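Local coordinates for protein putative phosphosugar isomerases (Salmonella typhimurium LT2, PDB 3FKJ) that probably binds phosphorylated sugars or related carbohydrate derivatives and isomerises them, although its own substrate is not established, at residues K85-N90 and R113-A118; Q202-E207 and L326-A331; I294-L299 and L315-V320. All coordinates share one frame; numbering follows the deposited sequence.

Interaction 1: residues K85-N90 and R113-A118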
loop_
_atom_site.group_PDB
_atom_site.type_symbol
_atom_site.label_atom_id
_atom_site.label_comp_id
_atom_site.label_asym_id
_atom_site.label_seq_id
_atom_site.Cartn_x
_atom_site.Cartn_y
_atom_site.Cartn_z
ATOM N N LYS A 85 17.089 -3.302 -7.885
ATOM C CA LYS A 85 18.320 -3.012 -8.599
ATOM C C LYS A 85 18.510 -1.529 -8.771
ATOM O O LYS A 85 19.609 -1.091 -8.993
ATOM C CB LYS A 85 18.349 -3.725 -9.942
ATOM C CG LYS A 85 18.564 -5.215 -9.792
ATOM C CD LYS A 85 18.657 -5.904 -11.129
ATOM C CE LYS A 85 18.920 -7.390 -10.920
ATOM N NZ LYS A 85 18.970 -8.171 -12.191
ATOM N N ALA A 86 17.443 -0.741 -8.637
ATOM C CA ALA A 86 17.556 0.724 -8.743
ATOM C C ALA A 86 18.271 1.358 -7.573
ATOM O O ALA A 86 18.642 2.525 -7.669
ATOM C CB ALA A 86 16.195 1.365 -8.914
ATOM N N LEU A 87 18.437 0.639 -6.459
ATOM C CA LEU A 87 19.148 1.210 -5.301
ATOM C C LEU A 87 20.658 1.381 -5.570
ATOM O O LEU A 87 21.337 0.439 -5.986
ATOM C CB LEU A 87 18.916 0.348 -4.053
ATOM C CG LEU A 87 19.499 0.858 -2.727
ATOM C CD1 LEU A 87 18.725 2.058 -2.177
ATOM C CD2 LEU A 87 19.509 -0.298 -1.722
ATOM N N GLY A 88 21.190 2.568 -5.303
ATOM C CA GLY A 88 22.608 2.802 -5.489
ATOM C C GLY A 88 23.100 4.170 -5.047
ATOM O O GLY A 88 22.504 4.805 -4.178
ATOM N N LYS A 89 24.188 4.601 -5.686
ATOM C CA LYS A 89 24.984 5.767 -5.303
ATOM C C LYS A 89 24.196 7.026 -5.102
ATOM O O LYS A 89 24.497 7.786 -4.190
ATOM C CB LYS A 89 26.000 6.080 -6.390
ATOM C CG LYS A 89 27.383 5.493 -6.201
ATOM C CD LYS A 89 28.214 5.651 -7.500
ATOM C CE LYS A 89 27.934 6.981 -8.248
ATOM N NZ LYS A 89 28.991 7.329 -9.255
ATOM N N ASN A 90 23.214 7.245 -5.982
ATOM C CA ASN A 90 22.365 8.449 -5.984
ATOM C C ASN A 90 20.955 8.234 -5.411
ATOM O O ASN A 90 20.003 8.953 -5.738
ATOM C CB ASN A 90 22.309 9.002 -7.405
ATOM C CG ASN A 90 23.684 9.444 -7.903
ATOM O OD1 ASN A 90 24.408 10.188 -7.225
ATOM N ND2 ASN A 90 24.056 8.960 -9.075
ATOM N N ARG A 113 23.446 1.009 2.648
ATOM C CA ARG A 113 24.828 1.454 2.727
ATOM C C ARG A 113 25.778 0.579 1.885
ATOM O O ARG A 113 26.648 1.098 1.227
ATOM C CB ARG A 113 25.301 1.523 4.186
ATOM C CG ARG A 113 26.786 1.940 4.299
ATOM C CD ARG A 113 27.264 2.183 5.715
ATOM N NE ARG A 113 26.771 3.426 6.311
ATOM C CZ ARG A 113 27.006 3.779 7.576
ATOM N NH1 ARG A 113 27.732 3.000 8.352
ATOM N NH2 ARG A 113 26.537 4.908 8.082
ATOM N N GLU A 114 25.596 -0.741 1.891
ATOM C CA GLU A 114 26.395 -1.634 1.026
ATOM C C GLU A 114 26.219 -1.362 -0.480
ATOM O O GLU A 114 27.118 -1.623 -1.280
ATOM C CB GLU A 114 26.064 -3.098 1.314
ATOM C CG GLU A 114 26.500 -3.580 2.701
ATOM C CD GLU A 114 25.963 -4.965 3.067
ATOM O OE1 GLU A 114 25.019 -5.466 2.396
ATOM O OE2 GLU A 114 26.493 -5.542 4.043
ATOM N N LYS A 115 25.057 -0.841 -0.843
ATOM C CA LYS A 115 24.698 -0.496 -2.221
ATOM C C LYS A 115 25.173 0.899 -2.627
ATOM O O LYS A 115 25.153 1.250 -3.811
ATOM C CB LYS A 115 23.169 -0.583 -2.377
ATOM C CG LYS A 115 22.622 -1.757 -3.178
ATOM C CD LYS A 115 23.136 -3.116 -2.804
ATOM C CE LYS A 115 22.609 -4.108 -3.843
ATOM N NZ LYS A 115 22.898 -5.548 -3.574
ATOM N N GLY A 116 25.607 1.694 -1.658
ATOM C CA GLY A 116 26.131 3.038 -1.918
ATOM C C GLY A 116 25.136 4.164 -1.666
ATOM O O GLY A 116 25.447 5.322 -1.908
ATOM N N ALA A 117 23.947 3.828 -1.174
ATOM C CA ALA A 117 22.908 4.820 -0.861
ATOM C C ALA A 117 23.279 5.595 0.400
ATOM O O ALA A 117 23.951 5.043 1.296
ATOM C CB ALA A 117 21.557 4.140 -0.679
ATOM N N ALA A 118 22.891 6.873 0.456
ATOM C CA ALA A 118 22.875 7.594 1.724
ATOM C C ALA A 118 21.731 7.072 2.568
ATOM O O ALA A 118 20.617 6.827 2.050
ATOM C CB ALA A 118 22.756 9.086 1.529
#
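Leu87 and Lys115 meet because of how each leaves its backbone. In Leu87, CG lies opposite the amide nitrogen (chi1 -175°), which swings both methyl groups across to the end of helix 103-115. In Lys115 the chain kinks at its second torsion (chi2 50°), so CB and CG stay by the leucine while the amine end leads away. The two side chains cross at about a right angle: Leu87 CD2 lies 3.7 Å from Lys115 CB, and the other branch, Leu87 CD1, packs 3.8 Å from Ala117 CB. Both Leu87 and Ala117 are buried, and they form the apolar half of the contact.

The backbones supply the other half, and no conventional hydrogen bond spans the two chain pieces. Instead, three CA-H...O contacts join them. Gly88 CA approaches Lys115 O at 3.4 Å, Ala117 CA approaches Gly88 O at 3.3 Å in a bent geometry, and Lys89 CA approaches Gly116 O at 3.5 Å, the straightest of the three. This closeness depends on the helix ending at Gly116. Its positive phi of 100° closes a Schellman motif, with Gly116 N bonded to Arg113 O at 3.1 Å, and it turns the chain from helix to strand within two residues. At Gly116, where a side chain would point at the other segment, the absence of one lets Gly116 CA come within 4.5 Å of Lys89 CA.

Beyond the apolar cluster, Lys85 forms a salt bridge to Glu65 of the second subunit. The contact lies at the end of the SIS-domain sheet where the chain enters the adjacent inner strands 91-97 and 118-123. Leu87 and Ala117 both rest on Val93 of strand 91-97, and Leu87 also reaches Trp44 on strand 42-47.

Interaction 2: residues Q202-E207 and L326-A331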
loop_
_atom_site.group_PDB
_atom_site.type_symbol
_atom_site.label_atom_id
_atom_site.label_comp_id
_atom_site.label_asym_id
_atom_site.label_seq_id
_atom_site.Cartn_x
_atom_site.Cartn_y
_atom_site.Cartn_z
ATOM N N GLN A 202 -15.126 10.410 24.056
ATOM C CA GLN A 202 -15.832 9.732 25.156
ATOM C C GLN A 202 -17.066 8.977 24.697
ATOM O O GLN A 202 -17.362 7.883 25.155
ATOM C CB GLN A 202 -16.264 10.750 26.226
ATOM C CG GLN A 202 -15.148 11.243 27.111
ATOM C CD GLN A 202 -14.237 10.112 27.529
ATOM O OE1 GLN A 202 -14.704 9.094 28.031
ATOM N NE2 GLN A 202 -12.937 10.259 27.276
ATOM N N ARG A 203 -17.797 9.613 23.806
ATOM C CA ARG A 203 -19.063 9.115 23.318
ATOM C C ARG A 203 -18.780 7.919 22.354
ATOM O O ARG A 203 -19.464 6.870 22.379
ATOM C CB ARG A 203 -19.771 10.341 22.713
ATOM C CG ARG A 203 -21.091 10.143 22.040
ATOM C CD ARG A 203 -20.969 10.348 20.515
ATOM N NE ARG A 203 -20.850 9.070 19.822
ATOM C CZ ARG A 203 -19.873 8.693 18.990
ATOM N NH1 ARG A 203 -19.939 7.467 18.479
ATOM N NH2 ARG A 203 -18.856 9.504 18.633
ATOM N N PHE A 204 -17.722 8.072 21.557
ATOM C CA PHE A 204 -17.159 7.012 20.726
ATOM C C PHE A 204 -16.759 5.756 21.528
ATOM O O PHE A 204 -17.207 4.625 21.213
ATOM C CB PHE A 204 -15.951 7.574 19.971
ATOM C CG PHE A 204 -15.117 6.534 19.282
ATOM C CD1 PHE A 204 -15.476 6.049 18.037
ATOM C CD2 PHE A 204 -13.966 6.045 19.872
ATOM C CE1 PHE A 204 -14.724 5.117 17.412
ATOM C CE2 PHE A 204 -13.187 5.098 19.221
ATOM C CZ PHE A 204 -13.558 4.637 18.001
ATOM N N ALA A 205 -15.910 5.955 22.536
ATOM C CA ALA A 205 -15.477 4.873 23.434
ATOM C C ALA A 205 -16.673 4.096 23.991
ATOM O O ALA A 205 -16.732 2.878 23.853
ATOM C CB ALA A 205 -14.648 5.432 24.551
ATOM N N ALA A 206 -17.648 4.805 24.578
ATOM C CA ALA A 206 -18.834 4.151 25.154
ATOM C C ALA A 206 -19.635 3.375 24.091
ATOM O O ALA A 206 -20.121 2.273 24.351
ATOM C CB ALA A 206 -19.732 5.142 25.886
ATOM N N GLU A 207 -19.753 3.928 22.888
ATOM C CA GLU A 207 -20.585 3.297 21.855
ATOM C C GLU A 207 -19.889 2.231 21.010
ATOM O O GLU A 207 -20.568 1.395 20.400
ATOM C CB GLU A 207 -21.231 4.360 20.972
ATOM C CG GLU A 207 -22.398 5.024 21.694
ATOM C CD GLU A 207 -22.711 6.418 21.195
ATOM O OE1 GLU A 207 -22.643 6.624 19.965
ATOM O OE2 GLU A 207 -23.054 7.295 22.036
ATOM N N LEU A 326 -7.195 6.495 23.550
ATOM C CA LEU A 326 -7.208 6.419 25.012
ATOM C C LEU A 326 -8.642 6.229 25.526
ATOM O O LEU A 326 -8.909 5.375 26.374
ATOM C CB LEU A 326 -6.587 7.681 25.629
ATOM C CG LEU A 326 -6.121 7.638 27.086
ATOM C CD1 LEU A 326 -5.023 6.596 27.253
ATOM C CD2 LEU A 326 -5.647 9.002 27.517
ATOM N N ALA A 327 -9.568 7.037 25.029
ATOM C CA ALA A 327 -10.972 6.884 25.403
ATOM C C ALA A 327 -11.489 5.450 25.162
ATOM O O ALA A 327 -12.189 4.884 26.008
ATOM C CB ALA A 327 -11.828 7.890 24.664
ATOM N N LEU A 328 -11.134 4.853 24.019
ATOM C CA LEU A 328 -11.596 3.501 23.681
ATOM C C LEU A 328 -10.949 2.468 24.586
ATOM O O LEU A 328 -11.648 1.620 25.179
ATOM C CB LEU A 328 -11.309 3.175 22.236
ATOM C CG LEU A 328 -11.830 1.854 21.717
ATOM C CD1 LEU A 328 -13.357 1.892 21.771
ATOM C CD2 LEU A 328 -11.301 1.620 20.305
ATOM N N ALA A 329 -9.629 2.586 24.741
ATOM C CA ALA A 329 -8.862 1.672 25.602
ATOM C C ALA A 329 -9.392 1.668 27.041
ATOM O O ALA A 329 -9.482 0.623 27.661
ATOM C CB ALA A 329 -7.351 2.005 25.558
ATOM N N THR A 330 -9.753 2.830 27.565
ATOM C CA THR A 330 -10.304 2.904 28.938
ATOM C C THR A 330 -11.681 2.247 28.969
ATOM O O THR A 330 -11.902 1.371 29.799
ATOM C CB THR A 330 -10.348 4.353 29.456
ATOM O OG1 THR A 330 -9.118 4.998 29.103
ATOM C CG2 THR A 330 -10.516 4.407 30.989
ATOM N N ALA A 331 -12.568 2.611 28.025
ATOM C CA ALA A 331 -13.912 1.988 27.926
ATOM C C ALA A 331 -13.846 0.477 27.791
ATOM O O ALA A 331 -14.716 -0.213 28.303
ATOM C CB ALA A 331 -14.712 2.550 26.777
HETATM O O HOH W 1 -13.608 6.166 27.866
#
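Ala205 meets Ala327 and Ala331 where two helices cross at -37°, with the axes of the two segments 7.9 Å apart. This is the tight part: Ala205 CB lies 3.7 Å from Ala327 CB and 3.6 Å from Ala331 CB, so three methyl groups pack between the backbones. Ala205 CB also sits only 2.9 Å from Ala327 O, an approach so short that its exact value is doubtful. Beside them the fit is more relaxed. Phe204 turns its ring toward the second helix, with CG opposite the amide nitrogen (chi1 169°), and its CE2 lies 4.0 Å from Leu328 CB, the side chains crossing obliquely.

Toward Gln202, which is exposed, the contact changes character. Its chain folds back at chi2, setting NE2 3.7 Å from Ala327 CB, while a water links Gln202 OE1, at 3.1 Å, with the carbonyl Ala327 O, at 2.7 Å. Here a water bridge accompanies a single side-chain contact.

Helices 198-208 and 313-331 are thereby joined alongside the four-stranded parallel sheet. Phe204 meets Tyr324 edge-to-face, Leu328 touches Gln238 of helix 223-238, and Arg203 bonds to Gln292 on strand 290-295.

Interaction 3: residues I294-L299 and L315-V320. With SCN (thiocyanate ion), chain C.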
loop_
_atom_site.group_PDB
_atom_site.type_symbol
_atom_site.label_atom_id
_atom_site.label_comp_id
_atom_site.label_asym_id
_atom_site.label_seq_id
_atom_site.Cartn_x
_atom_site.Cartn_y
_atom_site.Cartn_z
ATOM N N ILE A 294 -14.001 11.508 11.374
ATOM C CA ILE A 294 -13.031 12.466 11.919
ATOM C C ILE A 294 -12.530 13.312 10.756
ATOM O O ILE A 294 -11.813 12.825 9.892
ATOM C CB ILE A 294 -11.875 11.747 12.637
ATOM C CG1 ILE A 294 -12.455 10.826 13.747
ATOM C CG2 ILE A 294 -10.906 12.777 13.204
ATOM C CD1 ILE A 294 -11.453 9.948 14.455
ATOM N N ASP A 295 -12.935 14.585 10.737
ATOM C CA ASP A 295 -12.722 15.446 9.580
ATOM C C ASP A 295 -11.606 16.445 9.841
ATOM O O ASP A 295 -11.739 17.298 10.729
ATOM C CB ASP A 295 -14.026 16.194 9.238
ATOM C CG ASP A 295 -13.906 17.037 7.955
ATOM O OD1 ASP A 295 -12.832 16.999 7.288
ATOM O OD2 ASP A 295 -14.892 17.724 7.600
ATOM N N ALA A 296 -10.523 16.375 9.047
ATOM C CA ALA A 296 -9.408 17.326 9.220
ATOM C C ALA A 296 -9.874 18.790 9.122
ATOM O O ALA A 296 -9.450 19.635 9.914
ATOM C CB ALA A 296 -8.293 17.054 8.234
ATOM N N ASP A 297 -10.747 19.073 8.152
ATOM C CA ASP A 297 -11.243 20.438 7.912
ATOM C C ASP A 297 -12.010 21.044 9.076
ATOM O O ASP A 297 -12.028 22.257 9.209
ATOM C CB ASP A 297 -12.114 20.502 6.646
ATOM C CG ASP A 297 -11.417 21.199 5.471
ATOM O OD1 ASP A 297 -10.461 21.965 5.717
ATOM O OD2 ASP A 297 -11.838 20.991 4.299
ATOM N N LYS A 298 -12.653 20.219 9.895
ATOM C CA LYS A 298 -13.357 20.693 11.087
ATOM C C LYS A 298 -12.397 20.921 12.238
ATOM O O LYS A 298 -12.698 21.662 13.157
ATOM C CB LYS A 298 -14.441 19.700 11.531
ATOM C CG LYS A 298 -15.845 20.014 11.052
ATOM C CD LYS A 298 -15.881 20.396 9.579
ATOM C CE LYS A 298 -17.308 20.474 9.056
ATOM N NZ LYS A 298 -17.342 20.666 7.576
ATOM N N LEU A 299 -11.242 20.280 12.200
ATOM C CA LEU A 299 -10.303 20.357 13.310
ATOM C C LEU A 299 -9.153 21.326 13.021
ATOM O O LEU A 299 -8.102 21.253 13.664
ATOM C CB LEU A 299 -9.770 18.954 13.654
ATOM C CG LEU A 299 -10.833 17.900 13.969
ATOM C CD1 LEU A 299 -10.201 16.509 14.005
ATOM C CD2 LEU A 299 -11.552 18.236 15.268
ATOM N N LEU A 315 -0.744 13.803 9.477
ATOM C CA LEU A 315 -0.132 14.196 10.736
ATOM C C LEU A 315 -1.157 14.642 11.779
ATOM O O LEU A 315 -1.104 14.243 12.932
ATOM C CB LEU A 315 0.851 15.327 10.497
ATOM C CG LEU A 315 2.097 15.058 9.667
ATOM C CD1 LEU A 315 2.905 16.337 9.608
ATOM C CD2 LEU A 315 2.911 13.935 10.267
ATOM N N LEU A 316 -2.121 15.437 11.355
ATOM C CA LEU A 316 -3.175 15.830 12.286
ATOM C C LEU A 316 -4.009 14.641 12.780
ATOM O O LEU A 316 -4.313 14.564 13.987
ATOM C CB LEU A 316 -4.064 16.901 11.648
ATOM C CG LEU A 316 -5.221 17.445 12.491
ATOM C CD1 LEU A 316 -4.728 18.165 13.734
ATOM C CD2 LEU A 316 -6.048 18.372 11.626
ATOM N N HIS A 317 -4.423 13.748 11.863
ATOM C CA HIS A 317 -5.207 12.580 12.266
ATOM C C HIS A 317 -4.423 11.736 13.270
ATOM O O HIS A 317 -4.980 11.343 14.252
ATOM C CB HIS A 317 -5.612 11.695 11.070
ATOM C CG HIS A 317 -6.714 12.265 10.223
ATOM N ND1 HIS A 317 -7.984 12.501 10.703
ATOM C CD2 HIS A 317 -6.735 12.628 8.918
ATOM C CE1 HIS A 317 -8.733 12.992 9.731
ATOM N NE2 HIS A 317 -7.999 13.086 8.642
ATOM N N ASN A 318 -3.131 11.467 13.028
ATOM C CA ASN A 318 -2.323 10.684 13.963
ATOM C C ASN A 318 -2.475 11.265 15.385
ATOM O O ASN A 318 -2.698 10.543 16.345
ATOM C CB ASN A 318 -0.814 10.719 13.611
ATOM C CG ASN A 318 -0.408 9.879 12.390
ATOM O OD1 ASN A 318 -1.143 9.034 11.866
ATOM N ND2 ASN A 318 0.838 10.087 11.972
ATOM N N CYS A 319 -2.388 12.578 15.502
ATOM C CA CYS A 319 -2.500 13.242 16.795
ATOM C C CYS A 319 -3.907 13.218 17.404
ATOM O O CYS A 319 -4.062 12.956 18.596
ATOM C CB CYS A 319 -2.010 14.691 16.688
ATOM S SG CYS A 319 -0.275 14.842 16.189
ATOM N N VAL A 320 -4.917 13.490 16.591
ATOM C CA VAL A 320 -6.296 13.561 17.075
ATOM C C VAL A 320 -6.747 12.178 17.546
ATOM O O VAL A 320 -7.452 12.060 18.549
ATOM C CB VAL A 320 -7.247 14.136 15.978
ATOM C CG1 VAL A 320 -8.702 13.750 16.240
ATOM C CG2 VAL A 320 -7.080 15.676 15.870
HETATM S S SCN C . 2.750 14.765 13.838
HETATM C C SCN C . 2.515 13.020 14.031
HETATM N N SCN C . 2.371 11.865 14.132
#
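Leu299 and Val320 carry the apolar part of this buried contact, reaching toward each other tip to tip with Leu299 CD1 3.7 Å from Val320 CG2. Ile294 CG2 adds a second methyl contact, 3.9 Å from Val320 CG1, its side chain sliding past the valine in the opposite direction. Leu316 offers one branch, CD2, which lies 4.3 Å from Ala296 CB and also 4.3 Å from Leu299 CB.

The histidine brings a polar element. With CG placed beside its amide nitrogen (chi1 -75°), the His317 ring presents its edge to strand 290-295, and CE1 comes 3.1 Å from Ile294 O near the ring plane. NE2 is hydrogen-bonded to Gln268 O, which helps fix the ring's rotation.

Such a strand leading through a loop to a covering helix belongs to the Rossmann-like alpha/beta architecture of SIS domains; here the strand is the outermost of a four-stranded parallel sheet.

Asp295 OD1 accepts from Asp297 N at 3.1 Å, closing an Asx turn, and the same OD1 forms a salt bridge with Arg274.

A thiocyanate, probably from the crystallisation liquor, accepts a hydrogen bond at its nitrogen from Asn318 ND2 (3.2 Å).

The three contacts divide between two parallel sheets. Interaction 1 belongs to the five-stranded sheet; its centre is about 46 Å from that of interaction 2 and about 36 Å from that of interaction 3, on the opposite side of the chain's centre from both. Interactions 2 and 3 are neighbours, with centres about 18 Å and nearest atoms about 7 Å apart. They share helix 313-331, which meets the end of a strand early in its course and another helix near its close; in sequence, both segments of interaction 3 fall between those of interaction 2, nested in the loop it closes. The thiocyanate beside 315-320 does not by itself mark a substrate site.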